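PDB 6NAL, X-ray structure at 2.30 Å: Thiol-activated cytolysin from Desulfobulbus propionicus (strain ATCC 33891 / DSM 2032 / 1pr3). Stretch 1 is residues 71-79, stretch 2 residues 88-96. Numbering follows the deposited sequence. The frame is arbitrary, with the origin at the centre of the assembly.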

ATOM      1  N   THR A  71      26.476 -35.626 -15.525  1.00 36.29           N
ATOM      2  CA  THR A  71      25.294 -34.981 -16.058  1.00 37.52           C
ATOM      3  C   THR A  71      25.528 -34.530 -17.474  1.00 34.63           C
ATOM      4  O   THR A  71      25.097 -33.445 -17.885  1.00 38.50           O
ATOM      5  N   TYR A  72      26.251 -35.303 -18.204  1.00 34.14           N
ATOM      6  CA  TYR A  72      26.537 -35.041 -19.606  1.00 29.25           C
ATOM      7  C   TYR A  72      25.422 -35.595 -20.480  1.00 31.20           C
ATOM      8  O   TYR A  72      24.627 -36.465 -20.063  1.00 33.12           O
ATOM      9  N   PRO A  73      25.344 -35.122 -21.713  1.00 27.41           N
ATOM     10  CA  PRO A  73      24.265 -35.574 -22.586  1.00 29.41           C
ATOM     11  C   PRO A  73      24.346 -37.076 -22.775  1.00 33.26           C
ATOM     12  O   PRO A  73      25.397 -37.613 -23.118  1.00 34.57           O
ATOM     13  N   GLY A  74      23.219 -37.749 -22.583  1.00 36.83           N
ATOM     14  CA  GLY A  74      23.171 -39.183 -22.673  1.00 33.47           C
ATOM     15  C   GLY A  74      23.569 -39.919 -21.416  1.00 36.22           C
ATOM     16  O   GLY A  74      23.604 -41.163 -21.428  1.00 36.45           O
ATOM     17  N   ALA A  75      23.881 -39.212 -20.334  1.00 36.34           N
ATOM     18  CA  ALA A  75      24.083 -39.922 -19.066  1.00 40.44           C
ATOM     19  C   ALA A  75      22.768 -40.543 -18.612  1.00 41.12           C
ATOM     20  O   ALA A  75      21.684 -40.189 -19.103  1.00 37.95           O
ATOM     21  N   LEU A  76      22.869 -41.498 -17.681  1.00 41.29           N
ATOM     22  CA  LEU A  76      21.709 -42.055 -16.995  1.00 38.71           C
ATOM     23  C   LEU A  76      21.824 -41.780 -15.505  1.00 39.67           C
ATOM     24  O   LEU A  76      22.927 -41.729 -14.944  1.00 37.40           O
ATOM     25  N   LEU A  77      20.679 -41.569 -14.870  1.00 33.49           N
ATOM     26  CA  LEU A  77      20.658 -41.210 -13.461  1.00 39.06           C
ATOM     27  C   LEU A  77      19.533 -41.976 -12.809  1.00 35.59           C
ATOM     28  O   LEU A  77      18.604 -42.398 -13.503  1.00 33.64           O
ATOM     29  N   VAL A  78      19.580 -42.107 -11.473  1.00 31.61           N
ATOM     30  CA  VAL A  78      18.400 -42.554 -10.724  1.00 40.67           C
ATOM     31  C   VAL A  78      17.676 -41.328 -10.155  1.00 35.72           C
ATOM     32  O   VAL A  78      18.263 -40.492  -9.460  1.00 37.23           O
ATOM     33  N   ALA A  79      16.401 -41.207 -10.474  1.00 41.08           N
ATOM     34  CA  ALA A  79      15.637 -40.052 -10.011  1.00 43.20           C
ATOM     35  C   ALA A  79      15.583 -40.056  -8.491  1.00 48.00           C
ATOM     36  O   ALA A  79      15.434 -41.108  -7.848  1.00 47.41           O
ATOM     37  N   PRO A  88      23.137 -35.332  -8.052  1.00 38.27           N
ATOM     38  CA  PRO A  88      22.540 -36.376  -8.892  1.00 39.78           C
ATOM     39  C   PRO A  88      23.285 -37.698  -8.731  1.00 38.55           C
ATOM     40  O   PRO A  88      24.504 -37.735  -8.539  1.00 33.34           O
ATOM     41  N   GLN A  89      22.520 -38.783  -8.786  1.00 35.98           N
ATOM     42  CA  GLN A  89      23.004 -40.116  -8.475  1.00 37.71           C
ATOM     43  C   GLN A  89      23.209 -40.834  -9.805  1.00 34.80           C
ATOM     44  O   GLN A  89      22.238 -41.150 -10.520  1.00 33.76           O
ATOM     45  N   GLU A  90      24.471 -41.061 -10.143  1.00 38.41           N
ATOM     46  CA  GLU A  90      24.823 -41.838 -11.323  1.00 37.84           C
ATOM     47  C   GLU A  90      24.213 -43.243 -11.289  1.00 47.30           C
ATOM     48  O   GLU A  90      24.125 -43.889 -10.241  1.00 44.45           O
ATOM     49  N   LEU A  91      23.728 -43.668 -12.449  1.00 45.51           N
ATOM     50  CA  LEU A  91      23.306 -45.037 -12.723  1.00 46.02           C
ATOM     51  C   LEU A  91      24.429 -45.690 -13.518  1.00 49.08           C
ATOM     52  O   LEU A  91      24.474 -45.606 -14.744  1.00 45.53           O
ATOM     53  N   ALA A  92      25.353 -46.322 -12.813  1.00 59.17           N
ATOM     54  CA  ALA A  92      26.594 -46.807 -13.427  1.00 64.62           C
ATOM     55  C   ALA A  92      26.393 -48.225 -13.955  1.00 62.35           C
ATOM     56  O   ALA A  92      26.517 -49.221 -13.229  1.00 65.14           O
ATOM     57  N   VAL A  93      26.064 -48.314 -15.243  1.00 64.58           N
ATOM     58  CA  VAL A  93      26.008 -49.589 -15.951  1.00 62.03           C
ATOM     59  C   VAL A  93      26.597 -49.411 -17.347  1.00 58.35           C
ATOM     60  O   VAL A  93      26.863 -48.297 -17.806  1.00 57.24           O
ATOM     61  N   ASP A  94      26.805 -50.527 -18.026  1.00 57.69           N
ATOM     62  CA  ASP A  94      27.390 -50.484 -19.359  1.00 56.76           C
ATOM     63  C   ASP A  94      26.307 -50.153 -20.365  1.00 46.03           C
ATOM     64  O   ASP A  94      25.179 -50.652 -20.270  1.00 46.51           O
ATOM     65  N   LYS A  95      26.658 -49.343 -21.348  1.00 43.09           N
ATOM     66  CA  LYS A  95      25.663 -48.857 -22.285  1.00 52.65           C
ATOM     67  C   LYS A  95      26.059 -49.120 -23.731  1.00 44.14           C
ATOM     68  O   LYS A  95      27.218 -49.380 -24.047  1.00 48.03           O
ATOM     69  N   ASP A  96      25.055 -49.081 -24.600  1.00 48.37           N
ATOM     70  CA  ASP A  96      25.243 -49.129 -26.041  1.00 62.15           C
ATOM     71  C   ASP A  96      25.201 -47.712 -26.625  1.00 60.36           C
ATOM     72  O   ASP A  96      25.066 -46.729 -25.888  1.00 55.62           O
TER

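The apolar centre of this contact is built from Leu76, Val78 and Leu91. Leu76 and Leu91 both point toward the opposing stretch and meet low on their side chains, CB of Leu76 lying 4.0 Å from CB of Leu91. Leu76 is m at chi1 and t at chi2, Leu91 t and then p; the two differ in rotamer and meet at their CB atoms. Val78, m at chi1, closes the other flank of Leu91: its CG1 is 4.1 Å from Leu91 CB. The first rule is that one leucine can serve two neighbours spaced i and i+2 on the facing strand.

Two backbone hydrogen bonds run alongside these contacts. Leu91 N donates to Leu76 O at 3.3 Å and Val78 N donates to Gln89 O at 3.0 Å, both nearly straight. Between them, Leu77 pairs with Glu90 in antiparallel register, and Leu77 CA comes within 3.3 Å of Gln89 O in a CA-H...O contact. Leu77 points away overall, yet its m, t rotamer brings the end of the side chain back, with CD2 4.1 Å from Pro88 CB. Pro88 points toward stretch 1 and also receives Thr71, whose p rotamer leaves CG2 3.8 Å from Pro88 CG. A proline thus gathers two side chains at this end of the contact.

Beside Val78, Gln89 extends with chi1 and chi2 both t, and its OE1 sits a tight 2.9 Å from Val78 CG2. Water 3 fills the gap left by the backbone here, donating to Val78 O (2.6 Å) and accepting from Gln89 N (3.2 Å).

At the polar edge, Lys95 does two jobs. It points toward stretch 1, m at chi1, t at chi2, with chi3 between wells at -97° and chi4 t. Its aliphatic part covers Leu76, CD being 3.9 Å from Leu76 CD1, while the amine travels on toward the turn that runs from Tyr72 to Ala75, a type II turn closed by Ala75 N to Tyr72 O at 2.9 Å. Gly74 suits this turn because, at its backbone angles, a CB would be jammed against the preceding carbonyl oxygen. Lys95 NZ donates to water 2 at 2.5 Å; the same water accepts from Leu76 N at 3.0 Å and gives a weak bond to Leu91 O at 3.3 Å, tying the lysine to both backbones.

Tyr72, p at chi1, starts sideways but brings its hydroxyl to 3.4 Å from Lys95 NZ. Water 1 then links Tyr72 OH (3.0 Å) to Glu90 OE2 (2.7 Å), so the carboxylate of Glu90, on a t, t side chain whose CB points away, reaches Tyr72 through water.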

ATOM      1  CB  THR A  71      24.885 -33.768 -15.236  1.00 38.71           C
ATOM      2  OG1 THR A  71      25.996 -32.878 -15.160  1.00 42.53           O
ATOM      3  CG2 THR A  71      24.502 -34.120 -13.878  1.00 31.96           C
ATOM      4  CB  TYR A  72      27.893 -35.669 -20.004  1.00 39.11           C
ATOM      5  CG  TYR A  72      27.948 -37.169 -19.701  1.00 35.85           C
ATOM      6  CD1 TYR A  72      28.316 -37.630 -18.438  1.00 35.95           C
ATOM      7  CD2 TYR A  72      27.569 -38.113 -20.647  1.00 38.03           C
ATOM      8  CE1 TYR A  72      28.342 -39.004 -18.134  1.00 40.90           C
ATOM      9  CE2 TYR A  72      27.562 -39.466 -20.341  1.00 39.46           C
ATOM     10  CZ  TYR A  72      27.954 -39.893 -19.079  1.00 38.27           C
ATOM     11  OH  TYR A  72      27.983 -41.206 -18.746  1.00 40.11           O
ATOM     12  CB  PRO A  73      24.511 -34.813 -23.903  1.00 29.69           C
ATOM     13  CG  PRO A  73      25.339 -33.663 -23.526  1.00 28.93           C
ATOM     14  CD  PRO A  73      26.113 -33.999 -22.271  1.00 24.03           C
ATOM     15  CB  ALA A  75      24.616 -38.988 -17.973  1.00 34.59           C
ATOM     16  CB  LEU A  76      21.590 -43.523 -17.226  1.00 44.95           C
ATOM     17  CG  LEU A  76      21.245 -43.926 -18.655  1.00 42.56           C
ATOM     18  CD1 LEU A  76      21.272 -45.479 -18.626  1.00 42.47           C
ATOM     19  CD2 LEU A  76      19.933 -43.422 -19.129  1.00 40.35           C
ATOM     20  CB  LEU A  77      20.405 -39.717 -13.251  1.00 37.19           C
ATOM     21  CG  LEU A  77      21.414 -38.757 -13.841  1.00 39.71           C
ATOM     22  CD1 LEU A  77      20.803 -37.347 -13.851  1.00 36.69           C
ATOM     23  CD2 LEU A  77      22.730 -38.837 -13.006  1.00 34.02           C
ATOM     24  CB  VAL A  78      18.723 -43.597  -9.625  1.00 47.63           C
ATOM     25  CG1 VAL A  78      19.694 -44.682 -10.136  1.00 54.16           C
ATOM     26  CG2 VAL A  78      19.252 -42.980  -8.352  1.00 54.99           C
ATOM     27  CB  ALA A  79      14.235 -40.075 -10.609  1.00 43.15           C
ATOM     28  CB  PRO A  88      22.660 -35.808 -10.312  1.00 38.02           C
ATOM     29  CG  PRO A  88      23.879 -34.964 -10.249  1.00 32.28           C
ATOM     30  CD  PRO A  88      23.929 -34.366  -8.833  1.00 38.42           C
ATOM     31  CB  GLN A  89      22.018 -40.864  -7.565  1.00 45.19           C
ATOM     32  CG  GLN A  89      22.526 -42.249  -7.158  1.00 46.85           C
ATOM     33  CD  GLN A  89      21.519 -43.091  -6.364  1.00 46.29           C
ATOM     34  OE1 GLN A  89      20.578 -42.568  -5.760  1.00 49.00           O
ATOM     35  NE2 GLN A  89      21.713 -44.425  -6.389  1.00 56.45           N
ATOM     36  CB  GLU A  90      26.332 -41.909 -11.415  1.00 37.31           C
ATOM     37  CG  GLU A  90      26.912 -42.471 -12.720  1.00 54.39           C
ATOM     38  CD  GLU A  90      28.458 -42.505 -12.673  1.00 70.42           C
ATOM     39  OE1 GLU A  90      28.994 -42.561 -11.533  1.00 66.56           O
ATOM     40  OE2 GLU A  90      29.118 -42.448 -13.751  1.00 75.08           O
ATOM     41  CB  LEU A  91      22.001 -45.037 -13.503  1.00 41.73           C
ATOM     42  CG  LEU A  91      21.593 -46.417 -13.993  1.00 47.27           C
ATOM     43  CD1 LEU A  91      21.577 -47.323 -12.770  1.00 42.70           C
ATOM     44  CD2 LEU A  91      20.265 -46.415 -14.639  1.00 42.93           C
ATOM     45  CB  ALA A  92      27.747 -46.738 -12.431  1.00 56.70           C
ATOM     46  CB  VAL A  93      24.573 -50.158 -16.033  1.00 52.76           C
ATOM     47  CG1 VAL A  93      24.110 -50.635 -14.664  1.00 61.70           C
ATOM     48  CG2 VAL A  93      23.598 -49.142 -16.571  1.00 65.03           C
ATOM     49  CB  ASP A  94      28.045 -51.825 -19.686  1.00 58.59           C
ATOM     50  CG  ASP A  94      29.197 -52.142 -18.750  1.00 68.53           C
ATOM     51  OD1 ASP A  94      29.998 -51.211 -18.503  1.00 70.63           O
ATOM     52  OD2 ASP A  94      29.301 -53.295 -18.261  1.00 78.20           O
ATOM     53  CB  LYS A  95      25.429 -47.359 -22.068  1.00 58.67           C
ATOM     54  CG  LYS A  95      24.811 -47.011 -20.711  1.00 56.23           C
ATOM     55  CD  LYS A  95      24.728 -45.526 -20.509  1.00 54.02           C
ATOM     56  CE  LYS A  95      25.892 -45.001 -19.704  1.00 55.87           C
ATOM     57  NZ  LYS A  95      25.621 -43.558 -19.435  1.00 57.84           N
ATOM     58  CB  ASP A  96      24.183 -50.024 -26.689  1.00 65.99           C
ATOM     59  CG  ASP A  96      24.686 -50.721 -27.982  1.00 79.59           C
ATOM     60  OD1 ASP A  96      25.831 -50.464 -28.444  1.00 79.36           O
ATOM     61  OD2 ASP A  96      23.916 -51.527 -28.550  1.00 83.07           O
TER
HETATM   62  O   HOH W   1      27.632 -41.404 -15.816  1.00 48.07           O
HETATM   63  O   HOH W   2      25.205 -43.249 -16.968  1.00 42.44           O
HETATM   64  O   HOH W   3      19.375 -38.433  -8.334  1.00 46.95           O